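Local structure of putative oxidoreductase (Jannaschia sp., 3C24) at residues 30-33 with 37-40; 82-87 with 109-114; 104-109 with 271-276; 127-132 with 240-245. The protein is a putative oxidoreductase of unknown substrate that probably binds a nicotinamide dinucleotide in its Rossmann-type domain and uses it to transfer hydride. One frame throughout, in Å; residues are numbered along the deposited sequence. Where two conformers were deposited one is given.

Interaction 1: 30-33 with 37-40; sequences KIHD and HLAA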
loop_
_atom_site.group_PDB
_atom_site.type_symbol
_atom_site.label_atom_id
_atom_site.label_comp_id
_atom_site.label_asym_id
_atom_site.label_seq_id
_atom_site.Cartn_x
_atom_site.Cartn_y
_atom_site.Cartn_z
ATOM N N LYS A 30 16.819 -7.074 22.414
ATOM C CA LYS A 30 15.562 -6.898 23.154
ATOM C C LYS A 30 15.523 -7.770 24.394
ATOM O O LYS A 30 15.120 -7.326 25.485
ATOM C CB LYS A 30 14.334 -7.216 22.282
ATOM C CG LYS A 30 14.070 -6.263 21.119
ATOM C CD LYS A 30 13.450 -4.985 21.568
ATOM C CE LYS A 30 13.032 -4.065 20.379
ATOM N NZ LYS A 30 12.268 -2.822 20.773
ATOM N N ILE A 31 15.927 -9.028 24.252
ATOM C CA ILE A 31 15.934 -9.945 25.403
ATOM C C ILE A 31 16.977 -9.508 26.417
ATOM O O ILE A 31 16.706 -9.466 27.636
ATOM C CB ILE A 31 16.170 -11.421 24.977
ATOM C CG1 ILE A 31 14.966 -11.902 24.164
ATOM C CG2 ILE A 31 16.378 -12.373 26.156
ATOM C CD1 ILE A 31 13.557 -11.838 24.881
ATOM N N HIS A 32 18.152 -9.147 25.922
ATOM C CA HIS A 32 19.210 -8.667 26.823
ATOM C C HIS A 32 18.749 -7.529 27.707
ATOM O O HIS A 32 19.075 -7.469 28.900
ATOM C CB HIS A 32 20.376 -8.160 25.976
ATOM C CG HIS A 32 21.603 -7.878 26.770
ATOM N ND1 HIS A 32 22.296 -6.697 26.669
ATOM C CD2 HIS A 32 22.266 -8.640 27.667
ATOM C CE1 HIS A 32 23.344 -6.743 27.476
ATOM N NE2 HIS A 32 23.342 -7.905 28.108
ATOM N N ASP A 33 18.015 -6.606 27.107
ATOM C CA ASP A 33 17.575 -5.396 27.804
ATOM C C ASP A 33 16.374 -5.657 28.685
ATOM O O ASP A 33 16.005 -4.801 29.509
ATOM C CB ASP A 33 17.217 -4.285 26.842
ATOM C CG ASP A 33 18.414 -3.725 26.124
ATOM O OD1 ASP A 33 19.550 -4.013 26.546
ATOM O OD2 ASP A 33 18.218 -2.971 25.161
ATOM N N HIS A 37 16.353 -13.695 31.154
ATOM C CA HIS A 37 17.779 -14.062 31.176
ATOM C C HIS A 37 18.164 -14.608 29.842
ATOM O O HIS A 37 17.610 -15.551 29.370
ATOM C CB HIS A 37 18.119 -15.087 32.263
ATOM C CG HIS A 37 17.658 -14.672 33.617
ATOM N ND1 HIS A 37 18.092 -13.511 34.214
ATOM C CD2 HIS A 37 16.752 -15.223 34.463
ATOM C CE1 HIS A 37 17.489 -13.373 35.382
ATOM N NE2 HIS A 37 16.671 -14.397 35.555
ATOM N N LEU A 38 19.159 -13.992 29.236
ATOM C CA LEU A 38 19.584 -14.363 27.899
ATOM C C LEU A 38 20.720 -15.342 27.816
ATOM O O LEU A 38 21.694 -15.256 28.555
ATOM C CB LEU A 38 20.052 -13.092 27.142
ATOM C CG LEU A 38 20.692 -13.280 25.756
ATOM C CD1 LEU A 38 19.715 -13.771 24.699
ATOM C CD2 LEU A 38 21.349 -11.965 25.279
ATOM N N ALA A 39 20.595 -16.257 26.874
ATOM C CA ALA A 39 21.708 -17.120 26.438
ATOM C C ALA A 39 21.827 -16.961 24.925
ATOM O O ALA A 39 21.045 -17.536 24.184
ATOM C CB ALA A 39 21.520 -18.592 26.806
ATOM N N ALA A 40 22.823 -16.166 24.499
ATOM C CA ALA A 40 23.039 -15.857 23.079
ATOM C C ALA A 40 23.913 -16.898 22.473
ATOM O O ALA A 40 25.120 -16.931 22.749
ATOM C CB ALA A 40 23.644 -14.468 22.873
#

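Interaction 2: 82-87 with 109-114; sequences KVAEDI and VMPERA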
loop_
_atom_site.group_PDB
_atom_site.type_symbol
_atom_site.label_atom_id
_atom_site.label_comp_id
_atom_site.label_asym_id
_atom_site.label_seq_id
_atom_site.Cartn_x
_atom_site.Cartn_y
_atom_site.Cartn_z
ATOM N N LYS A 82 16.681 -28.871 9.896
ATOM C CA LYS A 82 17.991 -29.404 10.308
ATOM C C LYS A 82 18.344 -28.952 11.700
ATOM O O LYS A 82 18.753 -29.769 12.552
ATOM C CB LYS A 82 19.097 -28.973 9.324
ATOM C CG LYS A 82 20.452 -29.563 9.650
ATOM N N VAL A 83 18.107 -27.677 11.960
ATOM C CA VAL A 83 18.459 -27.098 13.282
ATOM C C VAL A 83 17.589 -27.720 14.379
ATOM O O VAL A 83 18.074 -28.129 15.458
ATOM C CB VAL A 83 18.368 -25.595 13.316
ATOM C CG1 VAL A 83 18.651 -25.081 14.743
ATOM C CG2 VAL A 83 19.380 -24.995 12.343
ATOM N N ALA A 84 16.315 -27.880 14.064
ATOM C CA ALA A 84 15.378 -28.476 15.050
ATOM C C ALA A 84 15.693 -29.938 15.289
ATOM O O ALA A 84 15.526 -30.461 16.391
ATOM C CB ALA A 84 13.963 -28.329 14.564
ATOM N N GLU A 85 16.119 -30.625 14.243
ATOM C CA GLU A 85 16.467 -32.050 14.386
ATOM C C GLU A 85 17.639 -32.214 15.316
ATOM O O GLU A 85 17.776 -33.220 15.991
ATOM C CB GLU A 85 16.755 -32.704 13.036
ATOM C CG GLU A 85 15.419 -32.935 12.283
ATOM C CD GLU A 85 15.557 -33.321 10.806
ATOM O OE1 GLU A 85 16.684 -33.324 10.284
ATOM O OE2 GLU A 85 14.517 -33.643 10.172
ATOM N N ASP A 86 18.482 -31.201 15.321
ATOM C CA ASP A 86 19.659 -31.219 16.164
ATOM C C ASP A 86 19.315 -30.890 17.616
ATOM O O ASP A 86 19.665 -31.638 18.545
ATOM C CB ASP A 86 20.659 -30.192 15.674
ATOM C CG ASP A 86 21.893 -30.112 16.567
ATOM O OD1 ASP A 86 21.845 -30.607 17.718
ATOM O OD2 ASP A 86 22.907 -29.543 16.118
ATOM N N ILE A 87 18.536 -29.830 17.798
ATOM C CA ILE A 87 18.271 -29.292 19.154
ATOM C C ILE A 87 17.076 -29.893 19.874
ATOM O O ILE A 87 17.134 -30.147 21.076
ATOM C CB ILE A 87 18.170 -27.707 19.177
ATOM C CG1 ILE A 87 18.313 -27.194 20.620
ATOM C CG2 ILE A 87 16.874 -27.149 18.556
ATOM C CD1 ILE A 87 19.649 -27.507 21.303
ATOM N N VAL A 109 7.591 -30.527 8.990
ATOM C CA VAL A 109 8.999 -30.963 9.106
ATOM C C VAL A 109 9.577 -30.843 10.491
ATOM O O VAL A 109 10.724 -31.217 10.709
ATOM C CB VAL A 109 9.909 -30.237 8.064
ATOM C CG1 VAL A 109 9.361 -30.475 6.661
ATOM C CG2 VAL A 109 10.012 -28.755 8.303
HETATM N N MSE A 110 8.796 -30.348 11.444
HETATM C CA MSE A 110 9.287 -30.262 12.847
HETATM C C MSE A 110 9.413 -31.660 13.420
HETATM O O MSE A 110 8.551 -32.522 13.183
HETATM C CB MSE A 110 8.393 -29.390 13.753
HETATM C CG MSE A 110 8.215 -27.955 13.267
HETATM SE SE MSE A 110 9.913 -27.001 13.027
HETATM C CE MSE A 110 10.383 -26.864 14.817
ATOM N N PRO A 111 10.504 -31.926 14.161
ATOM C CA PRO A 111 10.622 -33.277 14.694
ATOM C C PRO A 111 9.529 -33.590 15.650
ATOM O O PRO A 111 9.048 -32.716 16.352
ATOM C CB PRO A 111 11.951 -33.253 15.458
ATOM C CG PRO A 111 12.631 -32.034 15.086
ATOM C CD PRO A 111 11.658 -31.082 14.488
ATOM N N GLU A 112 9.111 -34.840 15.636
ATOM C CA GLU A 112 8.090 -35.334 16.563
ATOM C C GLU A 112 8.677 -35.566 17.939
ATOM O O GLU A 112 9.540 -36.414 18.123
ATOM C CB GLU A 112 7.489 -36.655 16.052
ATOM C CG GLU A 112 6.373 -37.201 16.892
ATOM C CD GLU A 112 5.958 -38.614 16.484
ATOM O OE1 GLU A 112 6.507 -39.152 15.499
ATOM O OE2 GLU A 112 5.085 -39.191 17.160
ATOM N N ARG A 113 8.186 -34.801 18.887
ATOM C CA ARG A 113 8.562 -34.907 20.301
ATOM C C ARG A 113 7.434 -34.307 21.156
ATOM O O ARG A 113 7.289 -33.081 21.285
ATOM C CB ARG A 113 9.905 -34.252 20.589
ATOM C CG ARG A 113 10.306 -34.494 22.084
ATOM C CD ARG A 113 11.625 -33.919 22.525
ATOM N NE ARG A 113 11.688 -34.148 23.964
ATOM C CZ ARG A 113 12.649 -33.737 24.752
ATOM N NH1 ARG A 113 13.693 -33.091 24.288
ATOM N NH2 ARG A 113 12.534 -33.983 26.051
ATOM N N ALA A 114 6.708 -35.200 21.798
ATOM C CA ALA A 114 5.464 -34.847 22.487
ATOM C C ALA A 114 5.587 -34.035 23.750
ATOM O O ALA A 114 4.695 -33.258 24.075
ATOM C CB ALA A 114 4.689 -36.131 22.820
HETATM O O HOH W 1 12.064 -33.557 11.469
#

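Interaction 3: 104-109 with 271-276; sequences APYAGV and LNPAKV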
loop_
_atom_site.group_PDB
_atom_site.type_symbol
_atom_site.label_atom_id
_atom_site.label_comp_id
_atom_site.label_asym_id
_atom_site.label_seq_id
_atom_site.Cartn_x
_atom_site.Cartn_y
_atom_site.Cartn_z
ATOM N N ALA A 104 7.888 -23.953 8.299
ATOM C CA ALA A 104 8.380 -25.317 8.636
ATOM C C ALA A 104 7.353 -26.125 9.432
ATOM O O ALA A 104 7.077 -27.274 9.128
ATOM C CB ALA A 104 9.752 -25.253 9.364
ATOM N N PRO A 105 6.747 -25.528 10.456
ATOM C CA PRO A 105 5.706 -26.180 11.235
ATOM C C PRO A 105 4.588 -26.700 10.355
ATOM O O PRO A 105 4.191 -27.863 10.462
ATOM C CB PRO A 105 5.222 -25.025 12.108
ATOM C CG PRO A 105 6.459 -24.348 12.385
ATOM C CD PRO A 105 7.096 -24.239 11.065
ATOM N N TYR A 106 4.078 -25.849 9.487
ATOM C CA TYR A 106 2.907 -26.239 8.652
ATOM C C TYR A 106 3.314 -27.217 7.564
ATOM O O TYR A 106 2.503 -28.031 7.104
ATOM C CB TYR A 106 2.183 -25.006 8.066
ATOM C CG TYR A 106 0.806 -25.302 7.558
ATOM C CD1 TYR A 106 -0.153 -25.801 8.393
ATOM C CD2 TYR A 106 0.473 -25.101 6.222
ATOM C CE1 TYR A 106 -1.417 -26.110 7.929
ATOM C CE2 TYR A 106 -0.764 -25.399 5.757
ATOM C CZ TYR A 106 -1.717 -25.903 6.618
ATOM O OH TYR A 106 -2.978 -26.178 6.186
ATOM N N ALA A 107 4.572 -27.153 7.172
ATOM C CA ALA A 107 5.105 -28.085 6.154
ATOM C C ALA A 107 5.186 -29.480 6.700
ATOM O O ALA A 107 5.269 -30.457 5.955
ATOM C CB ALA A 107 6.468 -27.665 5.670
ATOM N N GLY A 108 5.184 -29.555 8.025
ATOM C CA GLY A 108 5.217 -30.822 8.720
ATOM C C GLY A 108 6.603 -31.400 8.941
ATOM O O GLY A 108 6.750 -32.611 9.145
ATOM N N VAL A 109 7.591 -30.527 8.990
ATOM C CA VAL A 109 8.999 -30.963 9.106
ATOM C C VAL A 109 9.577 -30.843 10.491
ATOM O O VAL A 109 10.724 -31.217 10.709
ATOM C CB VAL A 109 9.909 -30.237 8.064
ATOM C CG1 VAL A 109 9.361 -30.475 6.661
ATOM C CG2 VAL A 109 10.012 -28.755 8.303
ATOM N N LEU A 271 -5.294 -19.108 -0.435
ATOM C CA LEU A 271 -5.486 -19.215 1.023
ATOM C C LEU A 271 -5.994 -20.580 1.398
ATOM O O LEU A 271 -6.200 -20.863 2.566
ATOM C CB LEU A 271 -6.426 -18.111 1.541
ATOM C CG LEU A 271 -6.000 -16.659 1.280
ATOM C CD1 LEU A 271 -7.103 -15.729 1.690
ATOM C CD2 LEU A 271 -4.647 -16.328 1.985
ATOM N N ASN A 272 -6.185 -21.413 0.387
ATOM C CA ASN A 272 -6.602 -22.816 0.609
ATOM C C ASN A 272 -5.497 -23.577 1.346
ATOM O O ASN A 272 -4.341 -23.527 0.978
ATOM C CB ASN A 272 -6.912 -23.500 -0.694
ATOM C CG ASN A 272 -7.519 -24.816 -0.486
ATOM O OD1 ASN A 272 -6.911 -25.702 0.106
ATOM N ND2 ASN A 272 -8.751 -24.976 -0.972
ATOM N N PRO A 273 -5.825 -24.222 2.467
ATOM C CA PRO A 273 -4.786 -24.918 3.235
ATOM C C PRO A 273 -3.933 -25.859 2.416
ATOM O O PRO A 273 -2.749 -26.027 2.688
ATOM C CB PRO A 273 -5.611 -25.693 4.247
ATOM C CG PRO A 273 -6.774 -24.804 4.516
ATOM C CD PRO A 273 -7.091 -24.149 3.211
ATOM N N ALA A 274 -4.510 -26.459 1.395
ATOM C CA ALA A 274 -3.749 -27.387 0.576
ATOM C C ALA A 274 -2.653 -26.668 -0.219
ATOM O O ALA A 274 -1.522 -27.153 -0.341
ATOM C CB ALA A 274 -4.693 -28.197 -0.347
ATOM N N LYS A 275 -2.970 -25.486 -0.721
ATOM C CA LYS A 275 -2.007 -24.705 -1.482
ATOM C C LYS A 275 -1.002 -24.048 -0.534
ATOM O O LYS A 275 0.174 -23.900 -0.825
ATOM C CB LYS A 275 -2.678 -23.604 -2.319
ATOM C CG LYS A 275 -3.435 -24.109 -3.547
ATOM C CD LYS A 275 -2.523 -24.793 -4.556
ATOM N N VAL A 276 -1.510 -23.633 0.619
ATOM C CA VAL A 276 -0.664 -23.000 1.640
ATOM C C VAL A 276 0.385 -24.011 2.100
ATOM O O VAL A 276 1.570 -23.655 2.308
ATOM C CB VAL A 276 -1.503 -22.445 2.814
ATOM C CG1 VAL A 276 -0.636 -21.911 4.003
ATOM C CG2 VAL A 276 -2.452 -21.314 2.317
#

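Interaction 4: 127-132 with 240-245; sequences PLFNDE and FGYSPK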
loop_
_atom_site.group_PDB
_atom_site.type_symbol
_atom_site.label_atom_id
_atom_site.label_comp_id
_atom_site.label_asym_id
_atom_site.label_seq_id
_atom_site.Cartn_x
_atom_site.Cartn_y
_atom_site.Cartn_z
ATOM N N PRO A 127 1.879 -0.813 11.046
ATOM C CA PRO A 127 0.901 -0.518 9.999
ATOM C C PRO A 127 1.224 0.638 9.075
ATOM O O PRO A 127 1.911 1.585 9.440
ATOM C CB PRO A 127 -0.333 -0.136 10.780
ATOM C CG PRO A 127 0.139 0.359 12.117
ATOM C CD PRO A 127 1.430 -0.439 12.391
ATOM N N LEU A 128 0.838 0.403 7.821
ATOM C CA LEU A 128 1.019 1.313 6.683
ATOM C C LEU A 128 0.650 2.748 7.041
ATOM O O LEU A 128 1.405 3.644 6.743
ATOM C CB LEU A 128 0.254 0.812 5.436
ATOM C CG LEU A 128 0.456 1.696 4.186
ATOM C CD1 LEU A 128 1.900 1.734 3.732
ATOM C CD2 LEU A 128 -0.457 1.181 3.071
ATOM N N PHE A 129 -0.514 2.956 7.615
ATOM C CA PHE A 129 -0.905 4.274 8.119
ATOM C C PHE A 129 -0.754 4.250 9.635
ATOM O O PHE A 129 -1.233 3.325 10.277
ATOM C CB PHE A 129 -2.345 4.616 7.673
ATOM C CG PHE A 129 -2.572 4.469 6.165
ATOM C CD1 PHE A 129 -1.937 5.318 5.259
ATOM C CD2 PHE A 129 -3.431 3.511 5.652
ATOM C CE1 PHE A 129 -2.131 5.190 3.870
ATOM C CE2 PHE A 129 -3.624 3.376 4.253
ATOM C CZ PHE A 129 -2.974 4.222 3.371
ATOM N N ASN A 130 0.046 5.171 10.173
ATOM C CA ASN A 130 0.289 5.244 11.595
ATOM C C ASN A 130 0.489 6.678 12.062
ATOM O O ASN A 130 0.545 7.603 11.285
ATOM C CB ASN A 130 1.507 4.396 11.895
ATOM C CG ASN A 130 2.728 4.920 11.220
ATOM O OD1 ASN A 130 3.278 5.962 11.584
ATOM N ND2 ASN A 130 3.151 4.221 10.175
ATOM N N ASP A 131 0.562 6.789 13.376
ATOM C CA ASP A 131 0.733 8.037 14.110
ATOM C C ASP A 131 2.132 8.275 14.622
ATOM O O ASP A 131 2.324 9.125 15.465
ATOM C CB ASP A 131 -0.138 8.013 15.382
ATOM C CG ASP A 131 0.223 6.845 16.349
ATOM O OD1 ASP A 131 1.079 5.970 16.038
ATOM O OD2 ASP A 131 -0.392 6.763 17.446
ATOM N N GLU A 132 3.089 7.520 14.152
ATOM C CA GLU A 132 4.458 7.641 14.668
ATOM C C GLU A 132 5.043 8.990 14.337
ATOM O O GLU A 132 4.780 9.555 13.290
ATOM C CB GLU A 132 5.364 6.566 14.127
ATOM C CG GLU A 132 4.864 5.144 14.418
ATOM C CD GLU A 132 5.078 4.636 15.812
ATOM O OE1 GLU A 132 5.811 5.291 16.587
ATOM O OE2 GLU A 132 4.483 3.572 16.110
ATOM N N PHE A 240 -9.650 0.387 2.946
ATOM C CA PHE A 240 -9.421 -0.132 4.337
ATOM C C PHE A 240 -10.005 0.782 5.433
ATOM O O PHE A 240 -9.742 0.607 6.617
ATOM C CB PHE A 240 -7.968 -0.474 4.560
ATOM C CG PHE A 240 -7.529 -1.770 3.908
ATOM C CD1 PHE A 240 -7.637 -2.975 4.576
ATOM C CD2 PHE A 240 -7.052 -1.793 2.634
ATOM C CE1 PHE A 240 -7.202 -4.170 3.963
ATOM C CE2 PHE A 240 -6.653 -2.961 2.040
ATOM C CZ PHE A 240 -6.743 -4.152 2.713
ATOM N N GLY A 241 -10.796 1.747 5.005
ATOM C CA GLY A 241 -11.533 2.649 5.947
ATOM C C GLY A 241 -10.768 3.725 6.689
ATOM O O GLY A 241 -11.171 4.174 7.774
ATOM N N TYR A 242 -9.660 4.145 6.113
ATOM C CA TYR A 242 -8.835 5.201 6.677
ATOM C C TYR A 242 -9.302 6.525 6.143
ATOM O O TYR A 242 -9.025 7.590 6.702
ATOM C CB TYR A 242 -7.362 4.996 6.344
ATOM C CG TYR A 242 -6.759 3.909 7.129
ATOM C CD1 TYR A 242 -6.748 2.614 6.663
ATOM C CD2 TYR A 242 -6.185 4.173 8.362
ATOM C CE1 TYR A 242 -6.208 1.619 7.413
ATOM C CE2 TYR A 242 -5.642 3.180 9.115
ATOM C CZ TYR A 242 -5.632 1.913 8.629
ATOM O OH TYR A 242 -5.094 0.904 9.358
ATOM N N SER A 243 -10.038 6.452 5.060
ATOM C CA SER A 243 -10.605 7.624 4.404
ATOM C C SER A 243 -11.968 7.287 3.868
ATOM O O SER A 243 -12.237 6.130 3.572
ATOM C CB SER A 243 -9.726 8.045 3.253
ATOM O OG SER A 243 -10.279 9.108 2.485
ATOM N N PRO A 244 -12.861 8.281 3.757
ATOM C CA PRO A 244 -14.179 8.024 3.131
ATOM C C PRO A 244 -14.148 7.414 1.719
ATOM O O PRO A 244 -13.516 7.903 0.801
ATOM C CB PRO A 244 -14.801 9.402 3.080
ATOM C CG PRO A 244 -14.216 10.113 4.336
ATOM C CD PRO A 244 -12.867 9.478 4.620
ATOM N N LYS A 245 -14.897 6.340 1.583
ATOM C CA LYS A 245 -15.017 5.590 0.313
ATOM C C LYS A 245 -15.810 6.251 -0.797
ATOM O O LYS A 245 -17.055 6.176 -0.831
ATOM C CB LYS A 245 -15.662 4.218 0.558
ATOM C CG LYS A 245 -14.744 3.031 0.521
ATOM C CD LYS A 245 -14.669 2.499 -0.904
ATOM C CE LYS A 245 -14.507 0.987 -0.921
ATOM N NZ LYS A 245 -14.992 0.433 -2.221
#

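Interaction 1: 30-33 with 37-40
Helix 22-33 and the start of strand 37-41 come closest at His32 and Leu38, whose CA atoms lie 5.8 Å apart after a connection of only three residues. Leu38 points its CB at the helix and carries the contact, dividing its side chain between two neighbours. The stem and one branch rest on Ile31: Leu38 CB and Leu38 CD1 each lie 3.9 Å from Ile31 CG2. The other branch goes to His32, where Leu38 CD2 stands 4.0 Å from His32 CB and 4.2 Å from His32 CD2 of the ring, meeting the imidazole obliquely. In Ile31 the CG1 branch sits beside the backbone N (chi1 -67°), which places CG2 against Leu38, while CG1 and CD1 lead away; Ile31 also packs on Thr171 and Met172 of helix 160-172. These two elements belong to the first beta-alpha-beta crossover of the Rossmann fold, in which strand 13-17 runs into helix 22-33 and the chain returns as strand 37-41, parallel to strand 13-17 and at one edge of the sheet within this chain. Backbone hydrogen bonds between His37 and Val14 and between Ala39 and Val14 join the two strands. Ile16 of strand 13-17 touches both Ile31 and Leu38, and Thr28, about one turn back on the helix, also touches Leu38. Ala39 faces the reverse way from Leu38 and meets Ala15. His32 packs as well on Ile56 and Pro57; Ile56 also touches Leu38.

Interaction 2: 82-87 with 109-114
Ala84 meets Pro111 and Met110 through apolar contacts, the main content of this junction between helix 77-87 and the loop that leads from helix 103-107 to strand 117-123 in the Rossmann-type domain. Ala84 CB lies 3.6 Å from Pro111 CD and 3.9 Å from Met110 CE. Met110, present as selenomethionine, starts with its CB directed away from the helix; bends at chi2 (-57°) and chi3 (-69°) bring the terminal methyl back to Ala84. The proline ring also reaches the helix backbone, with Pro111 CG 3.5 Å from Ala84 O, and brushes the Glu85 stem, Pro111 CG to Glu85 CG at 4.1 Å.

The polar link is indirect. One water donates to Glu85 OE2 and to Val109 O, each at 2.8 Å, joining the carboxylate to the loop backbone just ahead of Met110. Further along the loop Arg113 pairs with Asp115 and bonds to Val88 O and Val91 O, beyond the end of the helix. Glu85 OE2 also lies close to Glu81 OE2, a pairing of like charges that would tend to favour protonation of one carboxylate. The contact is thus an apolar patch round Ala84, with the water bridging the Glu85 carboxylate to Val109 O at its edge.

Interaction 3: 104-109 with 271-276
Tyr106 reaches from helix 103-107 to Pro273 and Val276 in the first turn of helix 273-284, and it is the one residue of 104-109 that gives surface to the contact. With CG anti to the backbone N (chi1 -164°), the ring extends toward that turn. Its hydroxyl comes close to the proline, Tyr106 OH to Pro273 CB being 3.3 Å. The carbonyl oxygen, Pro273 O, lies in the ring plane at the edge, 3.7 Å from Tyr106 CE2. Val276 CG1 stands obliquely to the ring, 3.9 Å from Tyr106 CE2. The hydroxyl is hydrogen-bonded to Glu185, so the residue packs between helices 273-284 and 184-217 and is bonded to the latter. Replacing Tyr106 with an alanine would probably open a gap beside Pro273 and Val276 and leave Glu185 without its hydroxyl partner. Tyr217 of the second subunit packs on Pro273 as well. Asn272 is the N-cap of helix 273-284: Asn272 OD1 accepts from Ala274 N at 2.8 Å, in the carbonyl plane. Helix 103-107 ends in a Schellman motif at Gly108, where phi is positive. Ala188 of helix 184-217 touches both Tyr106 and Val276, while Ala107 packs further along helix 273-284 on Ala280, Glu281 and Ala284. The contact thus joins helix 103-107 of the Rossmann-type domain to helices 184-217 and 273-284 of the helical C-terminal part.

Interaction 4: 127-132 with 240-245
Phe129, in the conformer given, turns its ring edge to the face of Tyr242 with the planes at 53°, a tilted edge-to-face aromatic pair made by two loops near the surface of their own chain, beside the second subunit. One loop follows strand 117-123; the other follows helix 221-239, which ends in a Schellman motif with Gly241 as its positive-phi residue. The ring centroids of Phe129 and Tyr242 are 4.8 Å apart. Phe129 CD2 sits 3.5 Å above the tyrosine plane, over its centre, and its shortest approach is 3.6 Å to Tyr242 CD1. Phe129 CB adds a CH-pi contact, 4.2 Å from the centroid of the Tyr242 ring, so stem and ring edge of the phenylalanine both bear on Tyr242. A second conformer was also modelled for Phe129. Phe129 packs as well on Asn233, Ile236 and Ala237 of helix 221-239, and makes another edge-to-face pair with Tyr141 of the second subunit, which places the contact at the dimer interface. At the tyrosine edge, in plane, lies Phe240 CB of its own loop. The phenylalanine loop is shaped by Asn130: Asn130 OD1 accepts from Glu132 N at 3.0 Å, on a lone pair, forming an Asx turn. The amide's other end reaches back, Asn130 ND2 donating to Pro127 O at 3.0 Å with an almost straight N-H...O angle of 174°.

From the N terminus, interaction 1 comes first, closing the short turn between helix 22-33 and strand 37-41 inside the Rossmann-type domain before any other contact opens. Interaction 2 closes a loop of about twenty residues from helix 77-87 to the loop beyond helix 103-107. Interaction 3 starts within that loop and crosses it: the two share Val109, and Met110 packs on Ala104 and Pro105. Interaction 3 then runs to helix 273-284, tying the Rossmann-type domain to the C-terminal helices. Nested inside its long loop is interaction 4, which links the loops after strand 117-123 and helix 221-239. Interactions 3 and 4 both touch the second subunit; the centres of interactions 2 and 4 are about 41 Å apart.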